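Local coordinates for manganese-dependent inorganic pyrophosphatase (Methanocaldococcus jannaschii, PDB 2EB0), which catalyses the manganese-dependent hydrolysis of diphosphate to two phosphates, as a family II inorganic pyrophosphatase built from DHH and DHHA2 domains, at residues B[261-266]-B[283-288]; B[269-274]-B[302-307]. All blocks are in the same frame, centred on the assembly; numbering follows the deposited sequence.

Contact 1: B[261-266]-B[283-288]; sequences SEALVV and NSVFLE
The edge of the five-stranded mixed sheet of the DHHA2 domain is formed here, where the outermost strand 284-287 runs antiparallel to 261-266. The short strand axes approach to 4.4 Å with 154° between their directions. Two hydrogen-bonded pairs carry the register. In the pair of Ser261 with Leu287, Leu287 N reaches Ser261 O at 2.6 Å, almost in line with the C=O, while Ser261 N returns a bond to Leu287 O. Ala263 and Val285 are joined likewise, Ala263 N lying 2.7 Å from Val285 O. One further bond, Val265 N to Asn283 O at 2.7 Å and nearly straight at 174°, continues the pairing to the residue before the strand.

Between these lie the non-hydrogen-bonded pairs Glu262 with Phe286 and Leu264 with Ser284, whose side chains share one face of the sheet. Glu262 runs extended, CG anti to the backbone N (chi1 -172°), and its OE2 takes a weak bond from Ser284 OG at 3.3 Å; its stronger partner is Lys230, which forms a salt bridge with OE1. Leu264 CD2 rests against Ser284 CB at 3.6 Å. The Phe286 ring lies obliquely beside the backbone of the paired strand, with CD1 3.5 Å from Ser261 O.

On the other face Ala263 CB meets Leu287 CD1 at 4.1 Å, with Val285 CG2 slightly farther off. Ser261 OG, on this same face, is hydrogen-bonded to Val290 O and Thr254 OG1. Strand 248-255 flanks 261-266 across from 284-287, through backbone bonds of Glu262 with Ile253 and Leu264 with Phe251.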
loop_
_atom_site.group_PDB
_atom_site.type_symbol
_atom_site.label_atom_id
_atom_site.label_comp_id
_atom_site.label_asym_id
_atom_site.label_seq_id
_atom_site.Cartn_x
_atom_site.Cartn_y
_atom_site.Cartn_z
ATOM N N SER B 261 -21.106 19.767 0.514
ATOM C CA SER B 261 -20.575 20.107 1.821
ATOM C C SER B 261 -20.178 21.560 1.953
ATOM O O SER B 261 -19.602 22.138 1.038
ATOM C CB SER B 261 -19.352 19.243 2.141
ATOM O OG SER B 261 -19.685 17.867 2.183
ATOM N N GLU B 262 -20.495 22.147 3.100
ATOM C CA GLU B 262 -20.103 23.520 3.366
ATOM C C GLU B 262 -18.769 23.353 4.068
ATOM O O GLU B 262 -18.699 22.758 5.140
ATOM C CB GLU B 262 -21.081 24.222 4.308
ATOM C CG GLU B 262 -20.793 25.708 4.448
ATOM C CD GLU B 262 -21.576 26.373 5.569
ATOM O OE1 GLU B 262 -22.777 26.066 5.737
ATOM O OE2 GLU B 262 -20.990 27.220 6.275
ATOM N N ALA B 263 -17.704 23.855 3.461
ATOM C CA ALA B 263 -16.397 23.727 4.074
ATOM C C ALA B 263 -16.030 24.938 4.914
ATOM O O ALA B 263 -16.094 26.066 4.440
ATOM C CB ALA B 263 -15.344 23.509 3.002
ATOM N N LEU B 264 -15.664 24.695 6.168
ATOM C CA LEU B 264 -15.225 25.762 7.064
ATOM C C LEU B 264 -13.707 25.729 6.944
ATOM O O LEU B 264 -13.096 24.669 7.099
ATOM C CB LEU B 264 -15.631 25.478 8.507
ATOM C CG LEU B 264 -17.116 25.299 8.835
ATOM C CD1 LEU B 264 -17.276 25.211 10.350
ATOM C CD2 LEU B 264 -17.924 26.464 8.296
ATOM N N VAL B 265 -13.098 26.879 6.668
ATOM C CA VAL B 265 -11.655 26.928 6.487
ATOM C C VAL B 265 -10.919 27.736 7.549
ATOM O O VAL B 265 -11.177 28.924 7.737
ATOM C CB VAL B 265 -11.314 27.473 5.087
ATOM C CG1 VAL B 265 -9.815 27.384 4.837
ATOM C CG2 VAL B 265 -12.069 26.678 4.034
ATOM N N VAL B 266 -9.991 27.075 8.234
ATOM C CA VAL B 266 -9.215 27.701 9.295
ATOM C C VAL B 266 -7.711 27.513 9.089
ATOM O O VAL B 266 -7.231 26.385 8.908
ATOM C CB VAL B 266 -9.589 27.103 10.666
ATOM C CG1 VAL B 266 -9.080 28.004 11.780
ATOM C CG2 VAL B 266 -11.094 26.918 10.759
ATOM N N ASN B 283 -15.366 32.731 5.903
ATOM C CA ASN B 283 -14.501 31.678 6.428
ATOM C C ASN B 283 -14.934 30.290 5.937
ATOM O O ASN B 283 -14.418 29.270 6.397
ATOM C CB ASN B 283 -14.484 31.722 7.955
ATOM C CG ASN B 283 -15.872 31.784 8.551
ATOM O OD1 ASN B 283 -16.033 31.911 9.764
ATOM N ND2 ASN B 283 -16.887 31.697 7.700
ATOM N N SER B 284 -15.876 30.259 4.998
ATOM C CA SER B 284 -16.363 28.996 4.455
ATOM C C SER B 284 -16.827 29.110 3.002
ATOM O O SER B 284 -16.924 30.202 2.444
ATOM C CB SER B 284 -17.514 28.460 5.316
ATOM O OG SER B 284 -18.655 29.298 5.234
ATOM N N VAL B 285 -17.107 27.960 2.397
ATOM C CA VAL B 285 -17.577 27.890 1.018
ATOM C C VAL B 285 -18.328 26.576 0.840
ATOM O O VAL B 285 -17.959 25.557 1.427
ATOM C CB VAL B 285 -16.407 27.913 -0.006
ATOM C CG1 VAL B 285 -15.773 29.282 -0.056
ATOM C CG2 VAL B 285 -15.367 26.876 0.370
ATOM N N PHE B 286 -19.380 26.595 0.031
ATOM C CA PHE B 286 -20.137 25.379 -0.212
ATOM C C PHE B 286 -19.529 24.653 -1.401
ATOM O O PHE B 286 -19.404 25.226 -2.480
ATOM C CB PHE B 286 -21.596 25.686 -0.524
ATOM C CG PHE B 286 -22.453 24.459 -0.615
ATOM C CD1 PHE B 286 -22.742 23.713 0.527
ATOM C CD2 PHE B 286 -22.958 24.035 -1.837
ATOM C CE1 PHE B 286 -23.523 22.561 0.450
ATOM C CE2 PHE B 286 -23.740 22.883 -1.926
ATOM C CZ PHE B 286 -24.023 22.144 -0.777
ATOM N N LEU B 287 -19.145 23.397 -1.201
ATOM C CA LEU B 287 -18.565 22.617 -2.283
ATOM C C LEU B 287 -19.631 21.691 -2.863
ATOM O O LEU B 287 -20.064 20.722 -2.220
ATOM C CB LEU B 287 -17.368 21.813 -1.770
ATOM C CG LEU B 287 -16.221 22.672 -1.227
ATOM C CD1 LEU B 287 -15.111 21.791 -0.700
ATOM C CD2 LEU B 287 -15.697 23.575 -2.328
ATOM N N GLU B 288 -20.054 22.006 -4.080
ATOM C CA GLU B 288 -21.079 21.233 -4.775
ATOM C C GLU B 288 -20.650 19.823 -5.142
ATOM O O GLU B 288 -19.589 19.619 -5.727
ATOM C CB GLU B 288 -21.525 21.972 -6.041
ATOM C CG GLU B 288 -22.800 22.775 -5.875
ATOM C CD GLU B 288 -24.036 21.890 -5.790
ATOM O OE1 GLU B 288 -24.307 21.142 -6.757
ATOM O OE2 GLU B 288 -24.739 21.940 -4.759
#

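Contact 2: B[269-274]-B[302-307]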
loop_
_atom_site.group_PDB
_atom_site.type_symbol
_atom_site.label_atom_id
_atom_site.label_comp_id
_atom_site.label_asym_id
_atom_site.label_seq_id
_atom_site.Cartn_x
_atom_site.Cartn_y
_atom_site.Cartn_z
ATOM N N LYS B 269 -5.805 29.311 4.441
ATOM C CA LYS B 269 -6.873 29.446 3.453
ATOM C C LYS B 269 -6.341 29.461 2.025
ATOM O O LYS B 269 -6.996 28.965 1.099
ATOM C CB LYS B 269 -7.689 30.713 3.722
ATOM C CG LYS B 269 -8.491 30.644 5.018
ATOM C CD LYS B 269 -9.379 31.860 5.220
ATOM C CE LYS B 269 -10.190 31.734 6.506
ATOM N NZ LYS B 269 -10.999 32.959 6.779
ATOM N N GLU B 270 -5.148 30.025 1.855
ATOM C CA GLU B 270 -4.506 30.117 0.547
ATOM C C GLU B 270 -4.347 28.733 -0.071
ATOM O O GLU B 270 -4.715 28.509 -1.225
ATOM C CB GLU B 270 -3.121 30.768 0.673
ATOM C CG GLU B 270 -3.073 32.011 1.558
ATOM C CD GLU B 270 -3.283 31.694 3.034
ATOM O OE1 GLU B 270 -2.486 30.920 3.600
ATOM O OE2 GLU B 270 -4.249 32.219 3.629
ATOM N N MET B 271 -3.794 27.806 0.707
ATOM C CA MET B 271 -3.576 26.449 0.229
ATOM C C MET B 271 -4.883 25.754 -0.136
ATOM O O MET B 271 -4.915 24.913 -1.032
ATOM C CB MET B 271 -2.829 25.628 1.277
ATOM C CG MET B 271 -2.275 24.320 0.725
ATOM S SD MET B 271 -1.153 24.545 -0.693
ATOM C CE MET B 271 0.449 24.510 0.155
ATOM N N PHE B 272 -5.956 26.118 0.561
ATOM C CA PHE B 272 -7.279 25.549 0.324
ATOM C C PHE B 272 -7.822 26.067 -1.005
ATOM O O PHE B 272 -8.264 25.297 -1.867
ATOM C CB PHE B 272 -8.236 25.963 1.444
ATOM C CG PHE B 272 -9.636 25.447 1.264
ATOM C CD1 PHE B 272 -10.006 24.206 1.771
ATOM C CD2 PHE B 272 -10.582 26.196 0.570
ATOM C CE1 PHE B 272 -11.300 23.714 1.590
ATOM C CE2 PHE B 272 -11.877 25.720 0.379
ATOM C CZ PHE B 272 -12.237 24.471 0.893
ATOM N N GLU B 273 -7.791 27.386 -1.151
ATOM C CA GLU B 273 -8.270 28.031 -2.360
ATOM C C GLU B 273 -7.511 27.510 -3.571
ATOM O O GLU B 273 -8.067 27.410 -4.657
ATOM C CB GLU B 273 -8.111 29.546 -2.244
ATOM C CG GLU B 273 -9.120 30.203 -1.318
ATOM C CD GLU B 273 -8.823 31.678 -1.101
ATOM O OE1 GLU B 273 -9.751 32.429 -0.717
ATOM O OE2 GLU B 273 -7.654 32.082 -1.304
ATOM N N LYS B 274 -6.238 27.185 -3.377
ATOM C CA LYS B 274 -5.423 26.658 -4.463
ATOM C C LYS B 274 -5.895 25.233 -4.747
ATOM O O LYS B 274 -6.092 24.836 -5.896
ATOM C CB LYS B 274 -3.945 26.644 -4.060
ATOM C CG LYS B 274 -3.031 26.014 -5.101
ATOM C CD LYS B 274 -1.623 25.799 -4.565
ATOM C CE LYS B 274 -0.791 24.974 -5.535
ATOM N NZ LYS B 274 0.497 24.499 -4.939
ATOM N N GLU B 302 -3.918 17.477 -0.460
ATOM C CA GLU B 302 -2.555 16.988 -0.265
ATOM C C GLU B 302 -1.714 17.227 -1.512
ATOM O O GLU B 302 -0.500 17.373 -1.422
ATOM C CB GLU B 302 -2.518 15.502 0.084
ATOM C CG GLU B 302 -1.100 14.948 0.087
ATOM C CD GLU B 302 -1.009 13.533 0.622
ATOM O OE1 GLU B 302 -1.877 12.705 0.270
ATOM O OE2 GLU B 302 -0.059 13.252 1.388
ATOM N N ARG B 303 -2.353 17.256 -2.676
ATOM C CA ARG B 303 -1.616 17.503 -3.903
ATOM C C ARG B 303 -1.165 18.950 -3.916
ATOM O O ARG B 303 -0.060 19.255 -4.356
ATOM C CB ARG B 303 -2.467 17.206 -5.137
ATOM C CG ARG B 303 -2.370 15.765 -5.611
ATOM C CD ARG B 303 -2.767 15.645 -7.073
ATOM N NE ARG B 303 -4.167 15.990 -7.285
ATOM C CZ ARG B 303 -5.187 15.204 -6.955
ATOM N NH1 ARG B 303 -4.961 14.019 -6.398
ATOM N NH2 ARG B 303 -6.435 15.606 -7.174
ATOM N N ALA B 304 -2.018 19.842 -3.426
ATOM C CA ALA B 304 -1.674 21.258 -3.372
ATOM C C ALA B 304 -0.485 21.464 -2.433
ATOM O O ALA B 304 0.466 22.162 -2.770
ATOM C CB ALA B 304 -2.867 22.077 -2.887
ATOM N N TYR B 305 -0.541 20.840 -1.261
ATOM C CA TYR B 305 0.528 20.969 -0.282
ATOM C C TYR B 305 1.903 20.506 -0.737
ATOM O O TYR B 305 2.878 21.244 -0.604
ATOM C CB TYR B 305 0.178 20.225 1.002
ATOM C CG TYR B 305 -0.481 21.089 2.041
ATOM C CD1 TYR B 305 -1.864 21.239 2.075
ATOM C CD2 TYR B 305 0.280 21.762 2.993
ATOM C CE1 TYR B 305 -2.477 22.035 3.036
ATOM C CE2 TYR B 305 -0.324 22.568 3.961
ATOM C CZ TYR B 305 -1.704 22.696 3.976
ATOM O OH TYR B 305 -2.309 23.473 4.935
ATOM N N ASN B 306 2.003 19.286 -1.254
ATOM C CA ASN B 306 3.311 18.814 -1.673
ATOM C C ASN B 306 3.637 19.235 -3.100
ATOM O O ASN B 306 4.803 19.281 -3.494
ATOM C CB ASN B 306 3.429 17.289 -1.506
ATOM C CG ASN B 306 2.520 16.526 -2.425
ATOM O OD1 ASN B 306 2.262 16.950 -3.544
ATOM N ND2 ASN B 306 2.048 15.373 -1.969
ATOM N N GLY B 307 2.602 19.558 -3.865
ATOM C CA GLY B 307 2.809 19.986 -5.232
ATOM C C GLY B 307 3.684 21.222 -5.245
ATOM O O GLY B 307 4.692 21.232 -5.984
ATOM O OXT GLY B 307 3.360 22.182 -4.512
#
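Helical segments 269-274 and 302-306 cross at 119° between their N-to-C directions, their short axes 9.0 Å apart at closest approach, and Met271 and Ala304 have the nearest CA atoms at 6.6 Å. The small Ala304 lies at this crossing: its CB points toward the other helix and touches Met271 SD at 3.7 Å. Met271 carries most of the apolar contact. Its CG is anti to the backbone N (chi1 -166°), and a bend at chi2 (57°) brings the thioether across Tyr305. Met271 CG stands over one ring face, 3.5 Å from the centroid of Tyr305, a CH-pi contact displaced toward the rim on the CE1 and CD1 side. Met271 SD is over the same face at 4.5 Å from that centroid, which makes this a Met-aromatic contact as well, and the CE methyl continues to Tyr305 CA at 3.6 Å. An alanine in place of Tyr305 would remove the ring beneath Met271 and the hydroxyl bonded to Asp247, and would probably loosen the crossing.

Lys274 supplies the polar part. Its extended chain carries NZ to a hydrogen bond with Ala304 O (3.2 Å), in the carbonyl plane and on a lone pair; a long salt bridge links the same NZ to OXT of Gly307, the poorly ordered C-terminal carboxylate. Both helices belong to the DHHA2 domain and lie beside its mixed sheet, 293-306 being the chain's last helix: Tyr305 packs on Leu248 and Val213, Phe272 on Val250, Ala263 and Val265, and Arg303 on Thr96 of the second subunit.

In the fold
Contacts 1 and 2 interleave along the chain within one DHHA2 domain, their centres 15 Å apart: strand 260-267 leads into helix 269-275, which in turn precedes strand 284-287. Phe272 joins them physically. Its ring, on a residue that faces away from helix 293-306, lies against the sheet, with Phe272 CE2 at 3.7 Å from Val285 CG2 and Phe272 CZ at 3.9 Å from Ala263 CB. Helix 269-275 thus packs on paired strands of contact 1 and crosses the C-terminal helix in contact 2. Neither contact lies at the manganese sites, where His7, Asp11, Asp13, Asp66, His88 and Asp147 bind two manganese ions, Asp66 serving both.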